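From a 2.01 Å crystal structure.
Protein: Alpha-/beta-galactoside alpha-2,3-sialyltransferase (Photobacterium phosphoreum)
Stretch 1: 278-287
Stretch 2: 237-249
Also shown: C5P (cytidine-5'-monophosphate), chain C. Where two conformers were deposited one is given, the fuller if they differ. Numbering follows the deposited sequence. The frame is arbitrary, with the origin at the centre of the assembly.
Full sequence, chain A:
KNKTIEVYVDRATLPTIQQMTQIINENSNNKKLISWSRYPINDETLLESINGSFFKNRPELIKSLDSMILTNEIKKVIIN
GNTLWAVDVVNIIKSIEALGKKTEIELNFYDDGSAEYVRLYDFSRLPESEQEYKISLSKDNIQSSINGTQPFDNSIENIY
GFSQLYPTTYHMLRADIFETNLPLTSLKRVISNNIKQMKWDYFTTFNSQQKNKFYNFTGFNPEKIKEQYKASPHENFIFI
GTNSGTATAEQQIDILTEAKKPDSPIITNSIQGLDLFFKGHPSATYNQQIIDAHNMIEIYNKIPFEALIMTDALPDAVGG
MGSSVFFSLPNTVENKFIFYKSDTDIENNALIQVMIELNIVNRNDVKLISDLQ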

# COMPACT_ATOMS: atom_id res chain seq x y z
N PHE A 278 -15.14 -12.93 -7.04
CA PHE A 278 -15.43 -11.66 -6.40
C PHE A 278 -14.49 -11.45 -5.22
O PHE A 278 -14.48 -12.24 -4.28
CB PHE A 278 -16.90 -11.60 -5.94
CG PHE A 278 -17.26 -10.29 -5.28
CD1 PHE A 278 -17.58 -9.18 -6.06
CD2 PHE A 278 -17.26 -10.17 -3.90
CE1 PHE A 278 -17.88 -7.96 -5.46
CE2 PHE A 278 -17.58 -8.96 -3.29
CZ PHE A 278 -17.89 -7.85 -4.08
N LYS A 279 -13.69 -10.40 -5.29
CA LYS A 279 -12.88 -10.00 -4.14
C LYS A 279 -13.48 -8.74 -3.52
O LYS A 279 -13.31 -7.62 -4.04
CB LYS A 279 -11.41 -9.81 -4.53
CG LYS A 279 -10.48 -9.37 -3.38
CD LYS A 279 -10.83 -10.07 -2.07
CE LYS A 279 -9.90 -9.68 -0.95
NZ LYS A 279 -10.08 -8.30 -0.43
N GLY A 280 -14.19 -8.92 -2.41
CA GLY A 280 -14.81 -7.80 -1.72
C GLY A 280 -13.79 -6.92 -1.02
O GLY A 280 -12.69 -7.36 -0.67
N HIS A 281 -14.16 -5.65 -0.82
CA HIS A 281 -13.37 -4.73 -0.03
C HIS A 281 -13.39 -5.21 1.42
O HIS A 281 -14.43 -5.64 1.89
CB HIS A 281 -13.97 -3.32 -0.16
CG HIS A 281 -13.10 -2.22 0.35
ND1 HIS A 281 -12.86 -2.02 1.70
CD2 HIS A 281 -12.44 -1.23 -0.30
CE1 HIS A 281 -12.07 -0.97 1.85
NE2 HIS A 281 -11.80 -0.48 0.65
N PRO A 282 -12.23 -5.19 2.13
CA PRO A 282 -12.11 -5.60 3.53
C PRO A 282 -13.13 -4.98 4.49
O PRO A 282 -13.52 -5.62 5.47
CB PRO A 282 -10.70 -5.15 3.90
CG PRO A 282 -9.95 -5.30 2.63
CD PRO A 282 -10.91 -4.78 1.59
N SER A 283 -13.57 -3.75 4.23
CA SER A 283 -14.57 -3.13 5.10
C SER A 283 -16.03 -3.18 4.59
O SER A 283 -16.95 -2.78 5.31
CB SER A 283 -14.14 -1.70 5.49
OG SER A 283 -14.25 -0.82 4.39
N ALA A 284 -16.27 -3.73 3.39
CA ALA A 284 -17.65 -3.85 2.88
C ALA A 284 -18.45 -4.95 3.59
O ALA A 284 -17.91 -6.02 3.94
CB ALA A 284 -17.67 -4.06 1.37
N THR A 285 -19.74 -4.68 3.79
CA THR A 285 -20.63 -5.62 4.47
C THR A 285 -21.82 -6.01 3.58
O THR A 285 -22.75 -6.68 4.03
CB THR A 285 -21.09 -5.07 5.86
OG1 THR A 285 -22.42 -5.51 6.16
CG2 THR A 285 -21.05 -3.57 5.88
N TYR A 286 -21.78 -5.61 2.31
CA TYR A 286 -22.82 -6.03 1.37
C TYR A 286 -22.34 -7.07 0.34
O TYR A 286 -23.02 -7.29 -0.67
CB TYR A 286 -23.50 -4.83 0.67
CG TYR A 286 -22.57 -3.80 0.01
CD1 TYR A 286 -21.34 -4.16 -0.54
CD2 TYR A 286 -22.97 -2.47 -0.10
CE1 TYR A 286 -20.53 -3.21 -1.16
CE2 TYR A 286 -22.17 -1.52 -0.71
CZ TYR A 286 -20.94 -1.90 -1.23
OH TYR A 286 -20.15 -0.97 -1.84
N ASN A 287 -21.19 -7.71 0.58
CA ASN A 287 -20.58 -8.65 -0.38
C ASN A 287 -21.43 -9.87 -0.77
O ASN A 287 -21.40 -10.30 -1.93
CB ASN A 287 -19.21 -9.15 0.10
CG ASN A 287 -18.21 -8.03 0.30
OD1 ASN A 287 -17.38 -8.10 1.21
ND2 ASN A 287 -18.29 -7.00 -0.52
O3P C5P C . -10.02 0.51 -2.36
P C5P C . -9.13 1.06 -1.32
O1P C5P C . -8.27 2.12 -1.96
O2P C5P C . -9.95 1.46 -0.12
O5' C5P C . -8.16 -0.15 -0.90
C5' C5P C . -7.33 -0.09 0.25
C4' C5P C . -6.82 -1.50 0.52
O4' C5P C . -7.92 -2.40 0.72
C3' C5P C . -6.09 -2.07 -0.69
O3' C5P C . -4.72 -1.70 -0.70
C2' C5P C . -6.24 -3.56 -0.49
O2' C5P C . -5.41 -4.01 0.58
C1' C5P C . -7.64 -3.66 0.08
N1 C5P C . -8.70 -4.02 -0.87
C2 C5P C . -8.84 -5.38 -1.22
N3 C5P C . -9.83 -5.77 -2.05
C4 C5P C . -10.68 -4.86 -2.58
C5 C5P C . -10.57 -3.51 -2.26
C6 C5P C . -9.55 -3.11 -1.38
O2 C5P C . -8.05 -6.23 -0.77
N4 C5P C . -11.66 -5.30 -3.40
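Stretch 2 (237-249) FIFIGTNSGTATA

Stretch 2 runs parallel to stretch 1, and two backbone hydrogen bonds fix the register. Lys279 N donates to Phe239 O at 3.0 Å, and Gly241 N donates to Lys279 O at 2.9 Å. Both are nearly straight, with angles at the hydrogen of 161° and 165°. Lys279 thus uses its N and its O on two residues of stretch 2 that flank Ile240, as expected of parallel strands. Phe278 pairs with Phe239, with CA to CA at 5.0 Å, and Lys279 pairs with Ile240, with CA to CA at 5.4 Å.

Residues 237-240 are extended strand. From Gly241 onward stretch 2 is loop, until Thr248 takes the N-cap position before a helix.

The nucleotide sits where the two strands end. C5P N4 donates to Gly241 O and to Lys279 O, each at 2.9 Å, so the cytosine amino group reads one carbonyl from each stretch. His281 NE2 donates to the phosphate atom C5P O2P at 2.8 Å. Lys279 NZ reaches C5P O2 at 2.9 Å, a weak bond.

Water 1 extends the pairing beyond the strands. It donates to Thr242 O at 2.7 Å and accepts from His281 N at 2.9 Å. Here the CA atoms of His281 and Thr242 are still 5.0 Å apart.

Asn243 lies against the type I turn from His281 to Ala284. Its ND2 makes a weak hydrogen bond to Ser283 OG at 2.9 Å, and it lies over one face of the His281 ring, 3.1 Å from His281 CE1. Asn243 OD1 instead accepts from Gly245 N at 3.2 Å, within its own loop. Ala284 CB packs 3.9 Å from Asn243 CB.

Tyr286 has the largest area covered by the other stretch. Its OH donates to Ala247 O at 2.6 Å, although the position of the hydroxyl is less certain. The methyl of Ala249 lies over the ring face, with Ala249 CB 4.1 Å from the Tyr286 ring centroid.

The remaining packing is apolar. Phe278 and Phe239 point to the same face of the sheet. Their rings meet rim to rim, with planes at 14° and Phe278 CE1 3.6 Å from Phe239 CD2. On the other face, Lys279 CB lies 4.4 Å from Ile240 CD1. Lys279 CB also touches Ile238 CG2 at 3.6 Å. Gly241 leaves room beside the Phe278 ring: Phe278 CE1 is 4.2 Å from Gly241 CA, and a CB there would clash with Phe278 CZ. Together the stretches bury 662 Å², both sides summed.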

# COMPACT_ATOMS: atom_id res chain seq x y z
N PHE A 237 -11.20 -14.28 -13.94
CA PHE A 237 -11.43 -12.85 -13.77
C PHE A 237 -11.78 -12.55 -12.30
O PHE A 237 -12.66 -13.19 -11.72
CB PHE A 237 -12.58 -12.38 -14.67
CG PHE A 237 -12.97 -10.93 -14.48
CD1 PHE A 237 -12.27 -9.93 -15.12
CD2 PHE A 237 -14.04 -10.58 -13.66
CE1 PHE A 237 -12.62 -8.59 -14.97
CE2 PHE A 237 -14.40 -9.24 -13.48
CZ PHE A 237 -13.68 -8.24 -14.14
N ILE A 238 -11.10 -11.57 -11.72
CA ILE A 238 -11.48 -11.07 -10.39
C ILE A 238 -12.10 -9.68 -10.48
O ILE A 238 -11.49 -8.74 -11.02
CB ILE A 238 -10.28 -11.03 -9.40
CG1 ILE A 238 -9.67 -12.43 -9.24
CG2 ILE A 238 -10.72 -10.44 -8.04
CD1 ILE A 238 -8.46 -12.47 -8.29
N PHE A 239 -13.33 -9.56 -9.97
CA PHE A 239 -13.99 -8.28 -9.80
C PHE A 239 -13.54 -7.67 -8.49
O PHE A 239 -13.73 -8.29 -7.44
CB PHE A 239 -15.52 -8.43 -9.75
CG PHE A 239 -16.24 -7.11 -9.69
CD1 PHE A 239 -16.57 -6.43 -10.86
CD2 PHE A 239 -16.61 -6.54 -8.46
CE1 PHE A 239 -17.24 -5.20 -10.82
CE2 PHE A 239 -17.27 -5.31 -8.40
CZ PHE A 239 -17.58 -4.63 -9.58
N ILE A 240 -12.95 -6.47 -8.56
CA ILE A 240 -12.49 -5.73 -7.38
C ILE A 240 -13.63 -4.89 -6.81
O ILE A 240 -14.00 -3.86 -7.37
CB ILE A 240 -11.25 -4.82 -7.71
CG1 ILE A 240 -10.08 -5.66 -8.25
CG2 ILE A 240 -10.81 -3.98 -6.48
CD1 ILE A 240 -9.77 -6.90 -7.43
N GLY A 241 -14.18 -5.34 -5.69
CA GLY A 241 -15.28 -4.65 -5.04
C GLY A 241 -14.85 -3.43 -4.24
O GLY A 241 -13.67 -3.26 -3.90
N THR A 242 -15.83 -2.57 -3.93
CA THR A 242 -15.58 -1.43 -3.07
C THR A 242 -16.56 -1.47 -1.88
O THR A 242 -17.25 -2.48 -1.69
CB THR A 242 -15.63 -0.09 -3.86
OG1 THR A 242 -15.17 0.97 -3.02
CG2 THR A 242 -17.05 0.23 -4.36
N ASN A 243 -16.62 -0.40 -1.09
CA ASN A 243 -17.60 -0.30 -0.01
C ASN A 243 -18.60 0.85 -0.24
O ASN A 243 -18.53 1.57 -1.25
CB ASN A 243 -16.90 -0.20 1.37
CG ASN A 243 -15.93 0.96 1.45
OD1 ASN A 243 -16.26 2.09 1.09
ND2 ASN A 243 -14.72 0.69 1.94
N SER A 244 -19.54 1.02 0.69
CA SER A 244 -20.64 1.98 0.51
C SER A 244 -20.19 3.45 0.43
O SER A 244 -20.96 4.31 -0.01
CB SER A 244 -21.70 1.79 1.60
OG SER A 244 -21.11 1.91 2.88
N GLY A 245 -18.96 3.75 0.82
CA GLY A 245 -18.40 5.09 0.64
C GLY A 245 -18.19 5.46 -0.83
O GLY A 245 -18.04 6.65 -1.16
N THR A 246 -18.15 4.46 -1.70
CA THR A 246 -17.90 4.66 -3.14
C THR A 246 -19.07 4.20 -4.00
O THR A 246 -19.42 4.88 -4.98
CB THR A 246 -16.62 3.92 -3.59
OG1 THR A 246 -15.48 4.48 -2.93
CG2 THR A 246 -16.42 4.04 -5.09
N ALA A 247 -19.66 3.06 -3.66
CA ALA A 247 -20.75 2.47 -4.47
C ALA A 247 -21.74 1.64 -3.66
O ALA A 247 -21.43 1.14 -2.57
CB ALA A 247 -20.18 1.64 -5.64
N THR A 248 -22.95 1.48 -4.19
CA THR A 248 -23.93 0.62 -3.56
C THR A 248 -23.73 -0.80 -4.09
O THR A 248 -23.02 -0.99 -5.07
CB THR A 248 -25.36 1.08 -3.88
OG1 THR A 248 -25.59 0.95 -5.28
CG2 THR A 248 -25.56 2.55 -3.45
N ALA A 249 -24.37 -1.78 -3.44
CA ALA A 249 -24.32 -3.15 -3.93
C ALA A 249 -25.02 -3.25 -5.30
O ALA A 249 -24.48 -3.85 -6.23
CB ALA A 249 -24.93 -4.10 -2.92
O HOH W 1 -16.81 -5.09 -1.98